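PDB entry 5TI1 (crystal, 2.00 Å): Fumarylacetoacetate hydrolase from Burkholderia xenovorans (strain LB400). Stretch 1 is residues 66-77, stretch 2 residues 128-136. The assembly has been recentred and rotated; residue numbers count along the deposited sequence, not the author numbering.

Stretch 1 (66-77) VDLAALESAGLL
Stretch 2 128-136: ELRGRALIR

L129 and A133, one helical turn apart on helix 128-133, form the apolar centre against helix 68-73; the axes run roughly antiparallel (151°) and approach to 9.6 Å. L129 (chi1 t, chi2 p) points toward the other stretch, and its CD2 meets A74 CB at 3.7 Å, L76 CD1 at 3.9 Å and L71 CD2 at 4.2 Å. L71 (m, t) starts sideways, but its end swings in, so that L71 CD2 also reaches A133 CB at 3.6 Å. A70 CB meets A133 CB at 4.0 Å. L76 (m, t) follows G75, which with positive phi (phi/psi 86/13) is the first residue to leave helical angles, in a Schellman motif, with G75 N to E72 O and L76 N to L71 O both 2.9 Å.

At the other end both chains are extended. V66 (t) and L134 form an antiparallel, non-hydrogen-bonded bridge, CA-CA 4.8 Å, with V66 CG2 4.0 Å from L134 CD1 on the same sheet face. D67 N donates to A133 O, 2.7 Å and almost linear (177°); V66 CA adds a CA-H...O contact to this oxygen at 3.4 Å. D67 (t) caps its helix, OD1 accepting from A70 N at 3.1 Å. At the polar edge, a water donates to D67 OD2 (2.7 Å) and R132 O (2.9 Å), joining the stretches, while R132 NE salt-bridges E128 OE2 at 2.6 Å.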

ATOM      1  N   VAL B  66      -2.861 -31.092  -3.010  1.00 39.11           N
ATOM      2  CA  VAL B  66      -3.739 -31.619  -1.975  1.00 41.93           C
ATOM      3  C   VAL B  66      -4.802 -30.571  -1.657  1.00 38.83           C
ATOM      4  O   VAL B  66      -4.484 -29.419  -1.343  1.00 38.37           O
ATOM      5  CB  VAL B  66      -2.951 -32.007  -0.716  1.00 41.10           C
ATOM      6  CG1 VAL B  66      -3.899 -32.502   0.332  1.00 42.28           C
ATOM      7  CG2 VAL B  66      -1.919 -33.074  -1.047  1.00 46.87           C
ATOM      8  N   ASP B  67      -6.065 -30.972  -1.749  1.00 39.51           N
ATOM      9  CA  ASP B  67      -7.196 -30.133  -1.366  1.00 38.74           C
ATOM     10  C   ASP B  67      -7.318 -30.207   0.151  1.00 39.44           C
ATOM     11  O   ASP B  67      -7.787 -31.205   0.693  1.00 43.31           O
ATOM     12  CB  ASP B  67      -8.464 -30.623  -2.055  1.00 39.48           C
ATOM     13  CG  ASP B  67      -9.647 -29.687  -1.870  1.00 44.73           C
ATOM     14  OD1 ASP B  67      -9.732 -28.996  -0.832  1.00 38.21           O
ATOM     15  OD2 ASP B  67     -10.508 -29.655  -2.773  1.00 46.80           O
ATOM     16  N   LEU B  68      -6.892 -29.154   0.851  1.00 38.22           N
ATOM     17  CA  LEU B  68      -6.902 -29.224   2.314  1.00 43.72           C
ATOM     18  C   LEU B  68      -8.325 -29.238   2.857  1.00 39.58           C
ATOM     19  O   LEU B  68      -8.614 -29.941   3.829  1.00 50.06           O
ATOM     20  CB  LEU B  68      -6.114 -28.064   2.918  1.00 40.07           C
ATOM     21  CG  LEU B  68      -4.651 -27.923   2.515  1.00 42.72           C
ATOM     22  CD1 LEU B  68      -3.933 -27.055   3.554  1.00 45.21           C
ATOM     23  CD2 LEU B  68      -3.991 -29.294   2.353  1.00 38.62           C
ATOM     24  N   ALA B  69      -9.234 -28.486   2.226  1.00 38.61           N
ATOM     25  CA  ALA B  69     -10.626 -28.487   2.665  1.00 40.90           C
ATOM     26  C   ALA B  69     -11.236 -29.879   2.561  1.00 44.43           C
ATOM     27  O   ALA B  69     -11.989 -30.304   3.445  1.00 46.71           O
ATOM     28  CB  ALA B  69     -11.437 -27.472   1.857  1.00 38.10           C
ATOM     29  N   ALA B  70     -10.899 -30.619   1.501  1.00 46.32           N
ATOM     30  CA  ALA B  70     -11.399 -31.983   1.370  1.00 47.87           C
ATOM     31  C   ALA B  70     -10.846 -32.894   2.468  1.00 45.54           C
ATOM     32  O   ALA B  70     -11.581 -33.721   3.020  1.00 47.44           O
ATOM     33  CB  ALA B  70     -11.064 -32.531  -0.017  1.00 46.86           C
ATOM     34  N   LEU B  71      -9.556 -32.770   2.791  1.00 45.00           N
ATOM     35  CA  LEU B  71      -8.992 -33.580   3.868  1.00 49.60           C
ATOM     36  C   LEU B  71      -9.601 -33.230   5.222  1.00 51.29           C
ATOM     37  O   LEU B  71      -9.782 -34.116   6.069  1.00 49.03           O
ATOM     38  CB  LEU B  71      -7.476 -33.412   3.923  1.00 51.77           C
ATOM     39  CG  LEU B  71      -6.640 -33.975   2.776  1.00 52.26           C
ATOM     40  CD1 LEU B  71      -5.190 -34.023   3.203  1.00 53.55           C
ATOM     41  CD2 LEU B  71      -7.126 -35.358   2.376  1.00 53.64           C
ATOM     42  N   GLU B  72      -9.910 -31.948   5.449  1.00 45.31           N
ATOM     43  CA  GLU B  72     -10.572 -31.549   6.686  1.00 45.71           C
ATOM     44  C   GLU B  72     -11.987 -32.109   6.762  1.00 52.36           C
ATOM     45  O   GLU B  72     -12.406 -32.616   7.813  1.00 52.65           O
ATOM     46  CB  GLU B  72     -10.598 -30.027   6.795  1.00 43.56           C
ATOM     47  CG  GLU B  72     -11.068 -29.528   8.139  1.00 47.44           C
ATOM     48  CD  GLU B  72     -11.521 -28.094   8.075  1.00 55.47           C
ATOM     49  OE1 GLU B  72     -11.826 -27.637   6.953  1.00 57.95           O
ATOM     50  OE2 GLU B  72     -11.561 -27.427   9.133  1.00 51.48           O
ATOM     51  N   SER B  73     -12.739 -32.028   5.658  1.00 46.88           N
ATOM     52  CA  SER B  73     -14.103 -32.550   5.643  1.00 48.47           C
ATOM     53  C   SER B  73     -14.130 -34.042   5.941  1.00 52.76           C
ATOM     54  O   SER B  73     -15.045 -34.533   6.615  1.00 57.77           O
ATOM     55  CB  SER B  73     -14.763 -32.267   4.295  1.00 52.53           C
ATOM     56  OG  SER B  73     -14.995 -30.880   4.145  1.00 55.46           O
ATOM     57  N   ALA B  74     -13.136 -34.779   5.448  1.00 56.95           N
ATOM     58  CA  ALA B  74     -13.055 -36.213   5.693  1.00 57.07           C
ATOM     59  C   ALA B  74     -12.536 -36.547   7.085  1.00 61.91           C
ATOM     60  O   ALA B  74     -12.518 -37.727   7.453  1.00 67.73           O
ATOM     61  CB  ALA B  74     -12.165 -36.874   4.639  1.00 53.90           C
ATOM     62  N   GLY B  75     -12.113 -35.549   7.858  1.00 61.89           N
ATOM     63  CA  GLY B  75     -11.626 -35.779   9.201  1.00 60.26           C
ATOM     64  C   GLY B  75     -10.165 -36.145   9.312  1.00 55.60           C
ATOM     65  O   GLY B  75      -9.741 -36.587  10.383  1.00 58.01           O
ATOM     66  N   LEU B  76      -9.377 -35.978   8.251  1.00 53.46           N
ATOM     67  CA  LEU B  76      -7.956 -36.301   8.291  1.00 61.87           C
ATOM     68  C   LEU B  76      -7.079 -35.097   8.606  1.00 61.19           C
ATOM     69  O   LEU B  76      -5.861 -35.247   8.744  1.00 59.22           O
ATOM     70  CB  LEU B  76      -7.509 -36.914   6.959  1.00 53.68           C
ATOM     71  CG  LEU B  76      -8.149 -38.214   6.482  1.00 55.92           C
ATOM     72  CD1 LEU B  76      -7.187 -38.915   5.552  1.00 58.41           C
ATOM     73  CD2 LEU B  76      -8.530 -39.120   7.631  1.00 62.09           C
ATOM     74  N   LEU B  77      -7.666 -33.911   8.730  1.00 57.22           N
ATOM     75  CA  LEU B  77      -6.906 -32.690   8.926  1.00 53.20           C
ATOM     76  C   LEU B  77      -7.742 -31.775   9.804  1.00 53.78           C
ATOM     77  O   LEU B  77      -8.917 -31.543   9.510  1.00 60.83           O
ATOM     78  CB  LEU B  77      -6.594 -32.030   7.577  1.00 52.86           C
ATOM     79  CG  LEU B  77      -5.628 -30.849   7.508  1.00 51.22           C
ATOM     80  CD1 LEU B  77      -4.247 -31.258   7.998  1.00 54.05           C
ATOM     81  CD2 LEU B  77      -5.565 -30.321   6.077  1.00 42.06           C
ATOM     82  N   GLU B 128     -11.109 -43.482  -2.956  1.00 61.78           N
ATOM     83  CA  GLU B 128     -12.164 -42.508  -3.223  1.00 63.28           C
ATOM     84  C   GLU B 128     -11.748 -41.111  -2.774  1.00 57.47           C
ATOM     85  O   GLU B 128     -11.803 -40.153  -3.554  1.00 63.08           O
ATOM     86  CB  GLU B 128     -13.464 -42.937  -2.537  1.00 66.89           C
ATOM     87  CG  GLU B 128     -14.705 -42.151  -2.974  1.00 70.60           C
ATOM     88  CD  GLU B 128     -14.830 -40.784  -2.308  1.00 73.85           C
ATOM     89  OE1 GLU B 128     -14.301 -40.610  -1.192  1.00 77.61           O
ATOM     90  OE2 GLU B 128     -15.456 -39.880  -2.902  1.00 75.79           O
ATOM     91  N   LEU B 129     -11.334 -40.975  -1.513  1.00 67.57           N
ATOM     92  CA  LEU B 129     -10.906 -39.670  -1.020  1.00 61.55           C
ATOM     93  C   LEU B 129      -9.692 -39.168  -1.788  1.00 59.16           C
ATOM     94  O   LEU B 129      -9.594 -37.975  -2.104  1.00 51.20           O
ATOM     95  CB  LEU B 129     -10.596 -39.753   0.473  1.00 56.04           C
ATOM     96  CG  LEU B 129     -10.108 -38.447   1.102  1.00 53.78           C
ATOM     97  CD1 LEU B 129     -11.193 -37.376   1.018  1.00 52.28           C
ATOM     98  CD2 LEU B 129      -9.660 -38.683   2.541  1.00 54.84           C
ATOM     99  N   ARG B 130      -8.766 -40.073  -2.109  1.00 60.34           N
ATOM    100  CA  ARG B 130      -7.570 -39.695  -2.855  1.00 60.38           C
ATOM    101  C   ARG B 130      -7.925 -39.207  -4.255  1.00 53.71           C
ATOM    102  O   ARG B 130      -7.334 -38.238  -4.752  1.00 49.96           O
ATOM    103  CB  ARG B 130      -6.615 -40.886  -2.903  1.00 66.03           C
ATOM    104  CG  ARG B 130      -5.274 -40.641  -3.545  1.00 66.31           C
ATOM    105  CD  ARG B 130      -4.422 -41.886  -3.385  1.00 68.62           C
ATOM    106  NE  ARG B 130      -3.360 -41.960  -4.381  1.00 72.36           N
ATOM    107  CZ  ARG B 130      -2.516 -42.980  -4.493  1.00 72.08           C
ATOM    108  NH1 ARG B 130      -2.616 -44.013  -3.668  1.00 66.68           N
ATOM    109  NH2 ARG B 130      -1.577 -42.966  -5.430  1.00 73.22           N
ATOM    110  N   GLY B 131      -8.901 -39.852  -4.897  1.00 57.09           N
ATOM    111  CA  GLY B 131      -9.389 -39.384  -6.186  1.00 56.71           C
ATOM    112  C   GLY B 131     -10.047 -38.019  -6.136  1.00 55.16           C
ATOM    113  O   GLY B 131     -10.123 -37.337  -7.162  1.00 58.64           O
ATOM    114  N   ARG B 132     -10.537 -37.608  -4.969  1.00 52.71           N
ATOM    115  CA  ARG B 132     -11.117 -36.284  -4.786  1.00 49.01           C
ATOM    116  C   ARG B 132     -10.121 -35.276  -4.243  1.00 49.33           C
ATOM    117  O   ARG B 132     -10.064 -34.144  -4.731  1.00 49.57           O
ATOM    118  CB  ARG B 132     -12.321 -36.348  -3.841  1.00 53.66           C
ATOM    119  CG  ARG B 132     -13.611 -36.757  -4.505  1.00 61.37           C
ATOM    120  CD  ARG B 132     -14.811 -36.502  -3.610  1.00 59.14           C
ATOM    121  NE  ARG B 132     -14.863 -37.414  -2.470  1.00 60.64           N
ATOM    122  CZ  ARG B 132     -14.646 -37.049  -1.211  1.00 55.82           C
ATOM    123  NH1 ARG B 132     -14.366 -35.784  -0.923  1.00 56.94           N
ATOM    124  NH2 ARG B 132     -14.713 -37.943  -0.237  1.00 54.49           N
ATOM    125  N   ALA B 133      -9.327 -35.666  -3.246  1.00 46.76           N
ATOM    126  CA  ALA B 133      -8.513 -34.712  -2.506  1.00 49.42           C
ATOM    127  C   ALA B 133      -7.191 -34.386  -3.184  1.00 44.19           C
ATOM    128  O   ALA B 133      -6.529 -33.425  -2.772  1.00 49.27           O
ATOM    129  CB  ALA B 133      -8.245 -35.230  -1.087  1.00 46.62           C
ATOM    130  N   LEU B 134      -6.791 -35.148  -4.199  1.00 44.94           N
ATOM    131  CA  LEU B 134      -5.563 -34.888  -4.940  1.00 49.01           C
ATOM    132  C   LEU B 134      -5.911 -34.545  -6.381  1.00 48.99           C
ATOM    133  O   LEU B 134      -6.544 -35.341  -7.081  1.00 49.73           O
ATOM    134  CB  LEU B 134      -4.614 -36.085  -4.882  1.00 47.15           C
ATOM    135  CG  LEU B 134      -3.535 -35.897  -3.815  1.00 48.94           C
ATOM    136  CD1 LEU B 134      -4.127 -36.118  -2.436  1.00 54.95           C
ATOM    137  CD2 LEU B 134      -2.365 -36.818  -4.059  1.00 56.33           C
ATOM    138  N   ILE B 135      -5.481 -33.368  -6.820  1.00 43.88           N
ATOM    139  CA  ILE B 135      -5.812 -32.824  -8.130  1.00 46.11           C
ATOM    140  C   ILE B 135      -4.512 -32.548  -8.872  1.00 46.89           C
ATOM    141  O   ILE B 135      -3.533 -32.088  -8.273  1.00 42.59           O
ATOM    142  CB  ILE B 135      -6.663 -31.541  -7.989  1.00 46.06           C
ATOM    143  CG1 ILE B 135      -8.098 -31.893  -7.602  1.00 51.72           C
ATOM    144  CG2 ILE B 135      -6.634 -30.696  -9.239  1.00 47.44           C
ATOM    145  CD1 ILE B 135      -8.397 -31.650  -6.129  1.00 50.37           C
ATOM    146  N   ARG B 136      -4.497 -32.851 -10.170  1.00 44.71           N
ATOM    147  CA  ARG B 136      -3.334 -32.548 -10.994  1.00 46.19           C
ATOM    148  C   ARG B 136      -3.185 -31.041 -11.152  1.00 40.14           C
ATOM    149  O   ARG B 136      -4.168 -30.326 -11.348  1.00 42.20           O
ATOM    150  CB  ARG B 136      -3.466 -33.211 -12.369  1.00 51.05           C
ATOM    151  CG  ARG B 136      -3.484 -34.738 -12.352  1.00 60.17           C
ATOM    152  CD  ARG B 136      -2.093 -35.329 -12.132  1.00 68.25           C
ATOM    153  NE  ARG B 136      -1.104 -34.804 -13.078  1.00 77.93           N
ATOM    154  CZ  ARG B 136      -0.609 -35.465 -14.127  1.00 77.29           C
ATOM    155  NH1 ARG B 136      -0.996 -36.710 -14.396  1.00 75.59           N
ATOM    156  NH2 ARG B 136       0.291 -34.876 -14.907  1.00 72.24           N
TER
HETATM  157  O   HOH W   1     -11.619 -32.030  -3.582  1.00 42.49           O